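Local coordinates for protein putative L-alanine-DL-glutamate epimerase (Burkholderia xenovorans, PDB 3GO2) that binds magnesium and, as a member of the mandelate racemase/muconate lactonizing enzyme family, probably acts as a racemase or epimerase, at residues G322-M327 / F356-Y362; C126-R130 / V147-E153. All coordinates share one frame; numbering follows the deposited sequence.

Interaction 1: residues G322-M327 / F356-Y362; sequences GHLCTM and FTHAPEY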
# COMPACT_ATOMS: atom_id res chain seq x y z
N GLY A 322 6.09 8.30 42.64
CA GLY A 322 5.77 8.05 44.04
C GLY A 322 4.63 7.06 44.24
O GLY A 322 4.06 6.51 43.29
N HIS A 323 4.28 6.84 45.51
CA HIS A 323 3.23 5.86 45.82
C HIS A 323 1.89 6.20 45.20
O HIS A 323 1.15 5.30 44.86
CB HIS A 323 3.00 5.71 47.34
CG HIS A 323 4.08 4.95 48.05
ND1 HIS A 323 4.95 4.10 47.41
CD2 HIS A 323 4.41 4.92 49.36
CE1 HIS A 323 5.76 3.56 48.30
NE2 HIS A 323 5.46 4.04 49.49
N LEU A 324 1.54 7.47 45.11
CA LEU A 324 0.24 7.80 44.51
C LEU A 324 0.18 7.38 43.04
O LEU A 324 -0.84 6.84 42.59
CB LEU A 324 -0.12 9.27 44.71
CG LEU A 324 -1.43 9.74 44.08
CD1 LEU A 324 -2.60 8.85 44.46
CD2 LEU A 324 -1.72 11.19 44.47
N CYS A 325 1.25 7.59 42.29
CA CYS A 325 1.30 7.09 40.91
C CYS A 325 1.12 5.59 40.86
O CYS A 325 0.45 5.07 39.96
CB CYS A 325 2.59 7.48 40.21
SG CYS A 325 2.66 9.25 39.81
N THR A 326 1.72 4.87 41.81
CA THR A 326 1.56 3.42 41.83
C THR A 326 0.11 3.04 42.05
O THR A 326 -0.42 2.12 41.38
CB THR A 326 2.45 2.76 42.92
OG1 THR A 326 3.82 2.99 42.60
CG2 THR A 326 2.21 1.25 43.00
N MET A 327 -0.57 3.75 42.96
CA MET A 327 -1.98 3.44 43.24
C MET A 327 -2.87 3.86 42.05
O MET A 327 -3.82 3.17 41.73
CB MET A 327 -2.41 4.06 44.56
CG MET A 327 -1.66 3.53 45.74
SD MET A 327 -1.72 1.71 45.97
CE MET A 327 -1.81 1.64 47.81
N PHE A 356 2.73 9.77 52.21
CA PHE A 356 1.44 9.24 51.81
C PHE A 356 0.74 8.50 52.95
O PHE A 356 1.40 7.91 53.82
CB PHE A 356 1.62 8.27 50.63
CG PHE A 356 2.28 8.91 49.42
CD1 PHE A 356 1.53 9.68 48.55
CD2 PHE A 356 3.64 8.78 49.19
CE1 PHE A 356 2.12 10.28 47.44
CE2 PHE A 356 4.23 9.35 48.08
CZ PHE A 356 3.46 10.12 47.21
N THR A 357 -0.58 8.49 52.92
CA THR A 357 -1.34 7.82 53.97
C THR A 357 -1.18 6.30 53.93
O THR A 357 -1.08 5.65 54.99
CB THR A 357 -2.82 8.19 53.92
OG1 THR A 357 -3.34 7.91 52.62
CG2 THR A 357 -3.07 9.67 54.29
N HIS A 358 -1.12 5.73 52.73
CA HIS A 358 -0.95 4.28 52.52
C HIS A 358 0.14 3.95 51.53
O HIS A 358 0.35 4.68 50.55
CB HIS A 358 -2.26 3.66 52.00
CG HIS A 358 -3.42 3.86 52.92
ND1 HIS A 358 -3.60 3.10 54.05
CD2 HIS A 358 -4.44 4.75 52.89
CE1 HIS A 358 -4.70 3.51 54.67
NE2 HIS A 358 -5.23 4.50 53.98
N ALA A 359 0.82 2.84 51.77
CA ALA A 359 1.87 2.35 50.90
C ALA A 359 1.37 1.13 50.15
O ALA A 359 0.61 0.32 50.68
CB ALA A 359 3.11 1.97 51.75
N PRO A 360 1.83 0.95 48.91
CA PRO A 360 1.49 -0.26 48.18
C PRO A 360 2.01 -1.51 48.87
O PRO A 360 3.08 -1.48 49.48
CB PRO A 360 2.20 -0.11 46.83
CG PRO A 360 2.97 1.10 46.91
CD PRO A 360 2.72 1.84 48.15
N GLU A 361 1.24 -2.58 48.74
CA GLU A 361 1.56 -3.86 49.34
C GLU A 361 1.84 -4.89 48.26
O GLU A 361 1.03 -5.07 47.36
CB GLU A 361 0.42 -4.34 50.23
CG GLU A 361 0.18 -3.43 51.45
CD GLU A 361 -1.01 -3.87 52.33
OE1 GLU A 361 -1.68 -4.88 52.01
OE2 GLU A 361 -1.28 -3.17 53.34
N TYR A 362 3.00 -5.54 48.35
CA TYR A 362 3.37 -6.60 47.41
C TYR A 362 3.41 -7.94 48.15
O TYR A 362 3.78 -7.99 49.33
CB TYR A 362 4.73 -6.34 46.79
CG TYR A 362 4.79 -4.99 46.10
CD1 TYR A 362 4.31 -4.84 44.80
CD2 TYR A 362 5.31 -3.89 46.74
CE1 TYR A 362 4.33 -3.61 44.17
CE2 TYR A 362 5.34 -2.64 46.12
CZ TYR A 362 4.85 -2.51 44.82
OH TYR A 362 4.86 -1.27 44.21
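With CG anti to the carbonyl carbon in both residues (chi1 -74° for H323, -58° for F356), the imidazole of H323 is directed toward residues 356-362 while the phenyl ring of F356 packs against the first turn of the helix that H323 begins. The helix, 323-335, follows barrel strand 314-317 in the TIM-barrel-like domain of the enolase superfamily, and G322 is its N-cap residue. P360 lies against one face of the imidazole: its CD sits 3.3 Å from the centroid of the H323 ring, close to the ring normal, in a CH-pi contact. F356 is engaged differently, since the CB of H323 stands over its ring, 3.9 Å from the centroid, and the two aromatic planes are inclined at 49°, an oblique pairing. The CB of L324 touches F356 CE1 at 3.7 Å and extends the apolar patch toward W34 of strand 32-37, in the N-terminal domain. H323 reaches past this packing to hydrogen-bond D353 through NE2, which fixes the rotation of its ring. One turn on, M327 bends at chi2 and chi3 and brings its methyl beside the proline, with CE 3.8 Å from P360 CA. At the far end the hydroxyl of Y362, hydrogen-bonded to T344, approaches the methyl of T326, OH to CG2 3.9 Å.

Interaction 2: residues C126-R130 / V147-E153; sequences CPTWR and VKRTAEE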
# COMPACT_ATOMS: atom_id res chain seq x y z
N CYS A 126 16.41 -1.47 38.01
CA CYS A 126 17.04 -2.52 38.81
C CYS A 126 18.18 -3.12 38.01
O CYS A 126 17.95 -4.00 37.18
CB CYS A 126 16.01 -3.60 39.11
SG CYS A 126 16.70 -4.98 40.12
N PRO A 127 19.42 -2.71 38.29
CA PRO A 127 19.95 -1.92 39.42
C PRO A 127 20.16 -0.42 39.15
O PRO A 127 20.93 0.27 39.85
CB PRO A 127 21.31 -2.60 39.69
CG PRO A 127 21.70 -3.18 38.34
CD PRO A 127 20.52 -3.23 37.44
N THR A 128 19.44 0.11 38.16
CA THR A 128 19.64 1.47 37.72
C THR A 128 19.63 2.54 38.83
O THR A 128 20.51 3.40 38.86
CB THR A 128 18.58 1.79 36.67
OG1 THR A 128 18.59 0.77 35.68
CG2 THR A 128 18.76 3.16 36.06
N TRP A 129 18.64 2.48 39.71
CA TRP A 129 18.53 3.39 40.84
C TRP A 129 19.71 3.27 41.82
O TRP A 129 20.21 4.28 42.28
CB TRP A 129 17.21 3.18 41.57
CG TRP A 129 16.00 3.92 41.03
CD1 TRP A 129 14.75 3.93 41.59
CD2 TRP A 129 15.90 4.72 39.84
NE1 TRP A 129 13.89 4.68 40.84
CE2 TRP A 129 14.57 5.17 39.76
CE3 TRP A 129 16.79 5.08 38.83
CZ2 TRP A 129 14.10 5.97 38.70
CZ3 TRP A 129 16.34 5.88 37.80
CH2 TRP A 129 15.00 6.32 37.74
N ARG A 130 20.14 2.06 42.12
CA ARG A 130 21.30 1.88 43.01
C ARG A 130 22.61 2.31 42.38
O ARG A 130 23.56 2.65 43.08
CB ARG A 130 21.40 0.43 43.49
CG ARG A 130 20.25 0.04 44.40
CD ARG A 130 20.22 -1.43 44.75
NE ARG A 130 19.00 -1.78 45.45
CZ ARG A 130 18.81 -2.90 46.14
NH1 ARG A 130 19.78 -3.80 46.24
NH2 ARG A 130 17.66 -3.10 46.74
N VAL A 147 25.79 -5.67 40.54
CA VAL A 147 24.72 -5.96 39.58
C VAL A 147 24.17 -7.36 39.84
O VAL A 147 22.96 -7.55 39.98
CB VAL A 147 25.22 -5.80 38.12
CG1 VAL A 147 24.21 -6.32 37.11
CG2 VAL A 147 25.54 -4.33 37.85
N LYS A 148 25.06 -8.35 39.96
CA LYS A 148 24.66 -9.71 40.23
C LYS A 148 23.90 -9.80 41.54
O LYS A 148 22.84 -10.41 41.61
CB LYS A 148 25.88 -10.64 40.27
CG LYS A 148 25.53 -12.08 40.56
CD LYS A 148 26.77 -12.93 40.58
CE LYS A 148 26.46 -14.37 41.00
NZ LYS A 148 27.58 -15.30 40.65
N ARG A 149 24.43 -9.19 42.59
CA ARG A 149 23.79 -9.27 43.90
C ARG A 149 22.41 -8.65 43.93
O ARG A 149 21.56 -9.11 44.65
CB ARG A 149 24.65 -8.62 44.96
CG ARG A 149 25.88 -9.44 45.29
CD ARG A 149 26.53 -8.90 46.56
NE ARG A 149 26.84 -7.47 46.51
CZ ARG A 149 27.99 -6.95 46.12
NH1 ARG A 149 28.15 -5.63 46.13
NH2 ARG A 149 28.99 -7.73 45.72
N THR A 150 22.22 -7.58 43.15
CA THR A 150 20.91 -6.94 43.07
C THR A 150 19.87 -7.87 42.45
O THR A 150 18.74 -7.95 42.93
CB THR A 150 20.97 -5.61 42.29
OG1 THR A 150 21.98 -4.75 42.83
CG2 THR A 150 19.65 -4.89 42.36
N ALA A 151 20.25 -8.59 41.39
CA ALA A 151 19.35 -9.57 40.78
C ALA A 151 19.07 -10.72 41.74
O ALA A 151 17.95 -11.20 41.82
CB ALA A 151 19.93 -10.10 39.49
N GLU A 152 20.09 -11.16 42.48
CA GLU A 152 19.87 -12.17 43.55
C GLU A 152 18.86 -11.70 44.60
O GLU A 152 18.03 -12.49 45.07
CB GLU A 152 21.18 -12.54 44.25
CG GLU A 152 22.21 -13.25 43.35
CD GLU A 152 23.56 -13.54 44.03
OE1 GLU A 152 23.98 -12.80 44.95
OE2 GLU A 152 24.19 -14.53 43.59
N GLU A 153 18.95 -10.44 45.00
CA GLU A 153 18.01 -9.88 45.96
C GLU A 153 16.57 -9.88 45.39
O GLU A 153 15.62 -10.25 46.08
CB GLU A 153 18.45 -8.47 46.39
CG GLU A 153 17.50 -7.83 47.33
CD GLU A 153 17.90 -6.44 47.74
OE1 GLU A 153 19.11 -6.11 47.77
OE2 GLU A 153 16.97 -5.70 48.06
O HOH W 1 22.39 -4.35 45.43
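R130 reaches E153 from the short helix 128-132, crossing to helix 144-156 next to strand 161-168 of the TIM-barrel-like fold of the enolase superfamily. Its CB points toward the second helix, and the chain from CG to NE is extended, carrying the guanidinium along the flank of T150. On the way NE turns to D347 in a further salt bridge, so the group is held from two sides. The guanidinium meets the carboxylate end-on: NH1 bonds E153 OE1 at 2.9 Å and NH2 bonds E153 OE2 at 3.0 Å, both nearly straight, the first at 172°. The oxygens lie in or close to the guanidinium plane, but the carboxylate is turned 48° from it, so each of its oxygens is met from above its own plane. OE2 also serves R157, and two positive partners would be expected to favour the ionised carboxylate. NH1 spends a second hydrogen on a water at 2.8 Å, which in turn donates to T150 OG1 at 2.7 Å; that hydroxyl is also bonded to the carbonyl of G146, one turn back. The other branch of T150, the methyl CG2, lies over one face of the guanidinium and meets C126 SG. P127, which follows a cis peptide bond and is the N-cap residue of the short helix, closes the contact on the V147 side, its CB packing against T150. The pyrrolidine meets valine with CG 4.0 Å from V147 CG2.

In the fold
Interactions 1 and 2 are both buried, yet they occupy separate regions, with centres 22 Å apart and nearest atoms about 9 Å apart, and they share no helix or strand. Interaction 1 fastens the start of helix 323-335 to the irregular chain leading into strand 362-363; interaction 2 joins two helices close to strand 161-168. The first is carried by ring faces and apolar tips, its polar groups bonding outside the pair, whereas the second is centred on a charged pair and a bridging water. The sheet containing strands 342-344, 118-123 and 366-368 borders both: T326 touches M342 in one, and R130 and E153 touch W123 in the other.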